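Local structure of NleG5-1 effector (Enterobacteria phage YYZ-2008, 5VGC) at residues M45-P50 with S60-G65; V124-V129 with D152-R157. The protein probably acts as a ubiquitin-protein transferase of the NleG effector family, whose C-terminal region belongs to the RING clan, and binds calcium ions. The protein carries 1 engineered substitution. One frame throughout, in Å; residues are numbered along the deposited sequence.

Contact 1 of 2, residues M45-P50 with S60-G65; sequences MVSIRP and SLNQDG
Ser47 and Ser60 face each other as an antiparallel hydrogen-bonded pair, their CA atoms 5.2 Å apart, where the central strand 44-50 of a three-stranded antiparallel sheet meets the end of the outer strand 57-60. Two nearly straight backbone bonds close the pair: Ser47 N gives to Ser60 O at 2.8 Å with an N-H...O angle of 171°, and Ser60 N gives to Ser47 O at 2.8 Å. Just beyond the pair segment 60-65 leaves the sheet, with Asn62 at the centre of an inverse gamma turn, and Met45 O lies against Leu61 CD1. Val46 CA also points a C-H at Ser60 O.

The side chains divide between two faces. On the face of Val46 and Leu61 the contact is apolar: CG1 of Val46 meets CD1 of Leu61 at 3.4 Å, the two side chains passing at a slant, and both also touch Ile78 of helix 68-85, which covers this face. On the face of Ser47 and Ser60 the contacts are mixed. Ser60 OG, held between its own backbone N and carbonyl carbon (chi1 61°), is turned to Ser47 O, with which it makes only a weak hydrogen bond of 3.5 Å; it also lies over one face of the Arg49 guanidinium, nearer the rim than the middle. Asn62 OD1 reaches Ser47 CB but takes its hydrogen bond from Gln38 NE2 of strand 37-41, thus tying the departing loop across the central strand. At the exposed end of this face, the Met45 chain bends at chi3 (60°), and its CE methyl rests 4.0 Å from Asn62 CB.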
loop_
_atom_site.group_PDB
_atom_site.type_symbol
_atom_site.label_atom_id
_atom_site.label_comp_id
_atom_site.label_asym_id
_atom_site.label_seq_id
_atom_site.Cartn_x
_atom_site.Cartn_y
_atom_site.Cartn_z
ATOM N N MET A 45 10.397 -0.594 38.621
ATOM C CA MET A 45 9.181 -0.044 38.014
ATOM C C MET A 45 9.261 -0.159 36.490
ATOM O O MET A 45 10.296 0.168 35.901
ATOM C CB MET A 45 9.036 1.453 38.359
ATOM C CG MET A 45 8.994 1.831 39.838
ATOM S SD MET A 45 9.388 3.575 40.163
ATOM C CE MET A 45 8.120 4.448 39.238
ATOM N N VAL A 46 8.180 -0.626 35.861
ATOM C CA VAL A 46 8.009 -0.526 34.396
ATOM C C VAL A 46 6.601 -0.028 34.077
ATOM O O VAL A 46 5.624 -0.461 34.700
ATOM C CB VAL A 46 8.280 -1.855 33.629
ATOM C CG1 VAL A 46 9.767 -2.051 33.388
ATOM C CG2 VAL A 46 7.705 -3.052 34.352
ATOM N N SER A 47 6.509 0.883 33.106
ATOM C CA SER A 47 5.239 1.512 32.748
ATOM C C SER A 47 4.795 1.023 31.377
ATOM O O SER A 47 5.506 1.218 30.385
ATOM C CB SER A 47 5.384 3.038 32.740
ATOM O OG SER A 47 4.121 3.658 32.523
ATOM N N ILE A 48 3.629 0.387 31.328
ATOM C CA ILE A 48 3.044 -0.056 30.072
ATOM C C ILE A 48 1.990 0.965 29.651
ATOM O O ILE A 48 1.037 1.234 30.408
ATOM C CB ILE A 48 2.392 -1.447 30.201
ATOM C CG1 ILE A 48 3.345 -2.452 30.863
ATOM C CG2 ILE A 48 1.954 -1.973 28.849
ATOM C CD1 ILE A 48 4.755 -2.501 30.309
ATOM N N ARG A 49 2.167 1.520 28.450
ATOM C CA ARG A 49 1.174 2.388 27.805
ATOM C C ARG A 49 0.639 1.712 26.539
ATOM O O ARG A 49 1.365 0.926 25.893
ATOM C CB ARG A 49 1.790 3.737 27.435
ATOM C CG ARG A 49 2.179 4.580 28.639
ATOM C CD ARG A 49 3.193 5.666 28.305
ATOM N NE ARG A 49 4.003 6.023 29.472
ATOM C CZ ARG A 49 5.122 6.752 29.439
ATOM N NH1 ARG A 49 5.602 7.227 28.291
ATOM N NH2 ARG A 49 5.775 7.004 30.572
ATOM N N PRO A 50 -0.627 2.004 26.189
ATOM C CA PRO A 50 -1.213 1.442 24.981
ATOM C C PRO A 50 -0.645 2.158 23.760
ATOM O O PRO A 50 -0.517 3.383 23.768
ATOM C CB PRO A 50 -2.710 1.753 25.141
ATOM C CG PRO A 50 -2.738 3.023 25.915
ATOM C CD PRO A 50 -1.560 2.932 26.856
ATOM N N SER A 60 7.963 1.164 29.040
ATOM C CA SER A 60 9.106 2.033 29.331
ATOM C C SER A 60 9.610 1.772 30.741
ATOM O O SER A 60 8.837 1.362 31.619
ATOM C CB SER A 60 8.730 3.509 29.158
ATOM O OG SER A 60 7.694 3.893 30.050
ATOM N N LEU A 61 10.906 2.014 30.942
ATOM C CA LEU A 61 11.571 1.775 32.219
ATOM C C LEU A 61 11.812 3.091 32.974
ATOM O O LEU A 61 12.785 3.795 32.715
ATOM C CB LEU A 61 12.896 1.042 31.979
ATOM C CG LEU A 61 13.614 0.455 33.197
ATOM C CD1 LEU A 61 12.852 -0.716 33.790
ATOM C CD2 LEU A 61 15.027 0.020 32.831
ATOM N N ASN A 62 10.919 3.417 33.911
ATOM C CA ASN A 62 11.100 4.560 34.819
ATOM C C ASN A 62 12.281 4.267 35.759
ATOM O O ASN A 62 12.097 3.737 36.860
ATOM C CB ASN A 62 9.823 4.843 35.646
ATOM C CG ASN A 62 8.696 5.471 34.832
ATOM O OD1 ASN A 62 7.564 4.982 34.850
ATOM N ND2 ASN A 62 8.995 6.558 34.125
ATOM N N GLN A 63 13.485 4.616 35.304
ATOM C CA GLN A 63 14.733 4.320 36.018
ATOM C C GLN A 63 15.604 5.563 36.125
ATOM O O GLN A 63 15.426 6.513 35.361
ATOM C CB GLN A 63 15.520 3.221 35.305
ATOM C CG GLN A 63 15.820 3.498 33.827
ATOM C CD GLN A 63 17.214 3.076 33.377
ATOM O OE1 GLN A 63 17.385 2.583 32.261
ATOM N NE2 GLN A 63 18.215 3.278 34.233
ATOM N N ASP A 64 16.539 5.545 37.077
ATOM C CA ASP A 64 17.488 6.648 37.291
ATOM C C ASP A 64 18.799 6.144 37.897
ATOM O O ASP A 64 18.812 5.659 39.029
ATOM C CB ASP A 64 16.871 7.726 38.197
ATOM C CG ASP A 64 16.163 8.822 37.410
ATOM O OD1 ASP A 64 16.855 9.707 36.861
ATOM O OD2 ASP A 64 14.916 8.801 37.342
ATOM N N GLY A 65 19.886 6.260 37.130
ATOM C CA GLY A 65 21.240 5.937 37.597
ATOM C C GLY A 65 21.502 4.496 38.016
ATOM O O GLY A 65 22.398 4.251 38.831
#

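Contact 2 of 2, residues V124-V129 with D152-R157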
loop_
_atom_site.group_PDB
_atom_site.type_symbol
_atom_site.label_atom_id
_atom_site.label_comp_id
_atom_site.label_asym_id
_atom_site.label_seq_id
_atom_site.Cartn_x
_atom_site.Cartn_y
_atom_site.Cartn_z
ATOM N N VAL A 124 16.257 21.586 -16.800
ATOM C CA VAL A 124 16.258 21.928 -18.224
ATOM C C VAL A 124 15.142 22.907 -18.549
ATOM O O VAL A 124 15.379 23.866 -19.291
ATOM C CB VAL A 124 16.181 20.668 -19.135
ATOM C CG1 VAL A 124 15.885 21.034 -20.594
ATOM C CG2 VAL A 124 17.487 19.864 -19.045
ATOM N N CYS A 125 13.931 22.690 -18.018
ATOM C CA CYS A 125 12.782 23.488 -18.469
ATOM C C CYS A 125 12.697 24.879 -17.840
ATOM O O CYS A 125 12.000 25.759 -18.373
ATOM C CB CYS A 125 11.475 22.725 -18.250
ATOM S SG CYS A 125 11.218 21.316 -19.364
ATOM N N ALA A 126 13.394 25.091 -16.723
ATOM C CA ALA A 126 13.379 26.399 -16.049
ATOM C C ALA A 126 13.900 27.531 -16.904
ATOM O O ALA A 126 14.902 27.350 -17.610
ATOM C CB ALA A 126 14.173 26.338 -14.759
ATOM N N PHE A 127 13.228 28.692 -16.845
ATOM C CA PHE A 127 13.650 29.884 -17.623
ATOM C C PHE A 127 13.632 31.171 -16.773
ATOM O O PHE A 127 12.861 31.291 -15.802
ATOM C CB PHE A 127 12.788 30.043 -18.879
ATOM C CG PHE A 127 11.330 30.296 -18.594
ATOM C CD1 PHE A 127 10.841 31.593 -18.474
ATOM C CD2 PHE A 127 10.436 29.236 -18.443
ATOM C CE1 PHE A 127 9.494 31.835 -18.200
ATOM C CE2 PHE A 127 9.090 29.468 -18.175
ATOM C CZ PHE A 127 8.617 30.773 -18.054
ATOM N N ASN A 128 14.489 32.118 -17.155
ATOM C CA ASN A 128 14.504 33.480 -16.613
ATOM C C ASN A 128 13.192 34.176 -17.013
ATOM O O ASN A 128 12.976 34.485 -18.201
ATOM C CB ASN A 128 15.741 34.202 -17.197
ATOM C CG ASN A 128 15.898 35.647 -16.732
ATOM O OD1 ASN A 128 14.949 36.415 -16.590
ATOM N ND2 ASN A 128 17.123 36.021 -16.513
ATOM N N VAL A 129 12.339 34.427 -16.020
ATOM C CA VAL A 129 11.018 34.992 -16.319
ATOM C C VAL A 129 11.132 36.346 -17.006
ATOM O O VAL A 129 10.508 36.562 -18.079
ATOM C CB VAL A 129 10.125 35.087 -15.068
ATOM C CG1 VAL A 129 8.728 35.619 -15.416
ATOM C CG2 VAL A 129 10.039 33.710 -14.407
ATOM N N ASP A 152 13.395 32.627 -11.621
ATOM C CA ASP A 152 13.458 31.401 -12.426
ATOM C C ASP A 152 12.142 30.669 -12.338
ATOM O O ASP A 152 11.745 30.229 -11.259
ATOM C CB ASP A 152 14.607 30.513 -11.944
ATOM C CG ASP A 152 15.937 31.216 -12.062
ATOM O OD1 ASP A 152 16.258 31.647 -13.195
ATOM O OD2 ASP A 152 16.649 31.344 -11.045
ATOM N N GLY A 153 11.470 30.544 -13.477
ATOM C CA GLY A 153 10.146 29.957 -13.520
ATOM C C GLY A 153 10.133 28.668 -14.313
ATOM O O GLY A 153 11.003 28.455 -15.153
ATOM N N VAL A 154 9.143 27.815 -14.037
ATOM C CA VAL A 154 8.958 26.549 -14.751
ATOM C C VAL A 154 7.473 26.324 -15.050
ATOM O O VAL A 154 6.606 26.562 -14.168
ATOM C CB VAL A 154 9.438 25.349 -13.921
ATOM C CG1 VAL A 154 9.321 24.057 -14.721
ATOM C CG2 VAL A 154 10.873 25.525 -13.433
ATOM N N PHE A 155 7.178 25.866 -16.280
ATOM C CA PHE A 155 5.795 25.598 -16.675
ATOM C C PHE A 155 5.413 24.191 -16.232
ATOM O O PHE A 155 6.136 23.241 -16.539
ATOM C CB PHE A 155 5.592 25.697 -18.206
ATOM C CG PHE A 155 5.403 27.102 -18.733
ATOM C CD1 PHE A 155 4.619 28.038 -18.074
ATOM C CD2 PHE A 155 5.997 27.477 -19.927
ATOM C CE1 PHE A 155 4.445 29.321 -18.599
ATOM C CE2 PHE A 155 5.836 28.757 -20.436
ATOM C CZ PHE A 155 5.058 29.677 -19.774
ATOM N N MET A 156 4.284 24.051 -15.529
ATOM C CA MET A 156 3.778 22.702 -15.201
ATOM C C MET A 156 2.308 22.566 -15.560
ATOM O O MET A 156 1.499 23.462 -15.276
ATOM C CB MET A 156 3.963 22.364 -13.712
ATOM C CG MET A 156 3.553 20.943 -13.350
ATOM S SD MET A 156 3.733 20.579 -11.601
ATOM C CE MET A 156 5.337 19.878 -11.597
ATOM N N ARG A 157 1.975 21.433 -16.167
ATOM C CA ARG A 157 0.607 21.150 -16.553
ATOM C C ARG A 157 -0.293 20.955 -15.331
ATOM O O ARG A 157 0.169 20.460 -14.307
ATOM C CB ARG A 157 0.536 19.915 -17.444
ATOM C CG ARG A 157 1.144 20.190 -18.807
ATOM C CD ARG A 157 1.591 18.938 -19.513
ATOM N NE ARG A 157 0.465 18.195 -20.046
ATOM C CZ ARG A 157 0.555 16.986 -20.569
ATOM N NH1 ARG A 157 1.727 16.349 -20.631
ATOM N NH2 ARG A 157 -0.551 16.418 -21.027
HETATM O O HOH W 1 9.113 25.924 -18.373
#
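The Phe127 ring covers the backbone of Gly153 and meets the Phe155 ring obliquely. Gly153 C lies over one face of the Phe127 ring, while Cys125 O and a bound water sit at its edge, in the ring plane. The Phe155 ring in turn receives Phe127 CE2 over one face, 4.0 Å above the plane and displaced toward the rim; the two planes are inclined at 50° with centroids 5.3 Å apart. Phe127 CG stands between its backbone N and carbonyl carbon (chi1 63°), the start of the path that carries the ring over the glycine. Phe210 also meets the Phe155 ring, extending the aromatic cluster.

Beneath the rings, Phe127 and Gly153 form an antiparallel hydrogen-bonded pair, with Phe127 N to Gly153 O and Gly153 N to Phe127 O both at 2.8 Å. The short strand 127-128, which follows helix 111-125 after the single residue Ala126, is thereby joined to strand 152-157 in the family's RING-clan region. Val129 CG2 and the Phe127 ring both pack against the Gly153 backbone, the methyl 3.6 Å from Gly153 N. Farther along, Ala126 CB touches Val154 CG2 at 3.6 Å. Past the last direct bond, the water bridges the segments, donating to Cys125 O and accepting from Phe155 N, each at 2.9 Å.

Asn128 N-caps the helix that follows, OD1 taking the His131 N-H, and its side chain lies about 3 Å from a bound calcium ion. The contact thus couples a hydrophobic, backbone-bonded junction, where water satisfies Cys125 O and Phe155 N once direct pairing stops, to a calcium-binding edge, where the nearby cation would probably polarise the Asn128 amide.

Overall arrangement
Contact 1 and contact 2 occupy opposite sides of the centre of this elongated chain, their centres 55 Å apart and their nearest atoms about 39 Å apart, without touching. They follow in series: 45-50 with 60-65 is complete before 124-129 with 152-157 begins, and helices 68-85 and 92-102 and most of helix 111-125 come between them in sequence. Each includes an antiparallel strand pairing, in separate sheets. Contact 1 lies away from the annotated calcium sites. Contact 2 adjoins one, the side chains of Asn128 and Asp152 being about 4 Å and 5 Å from those of the calcium ligands Glu130 and Glu151, respectively.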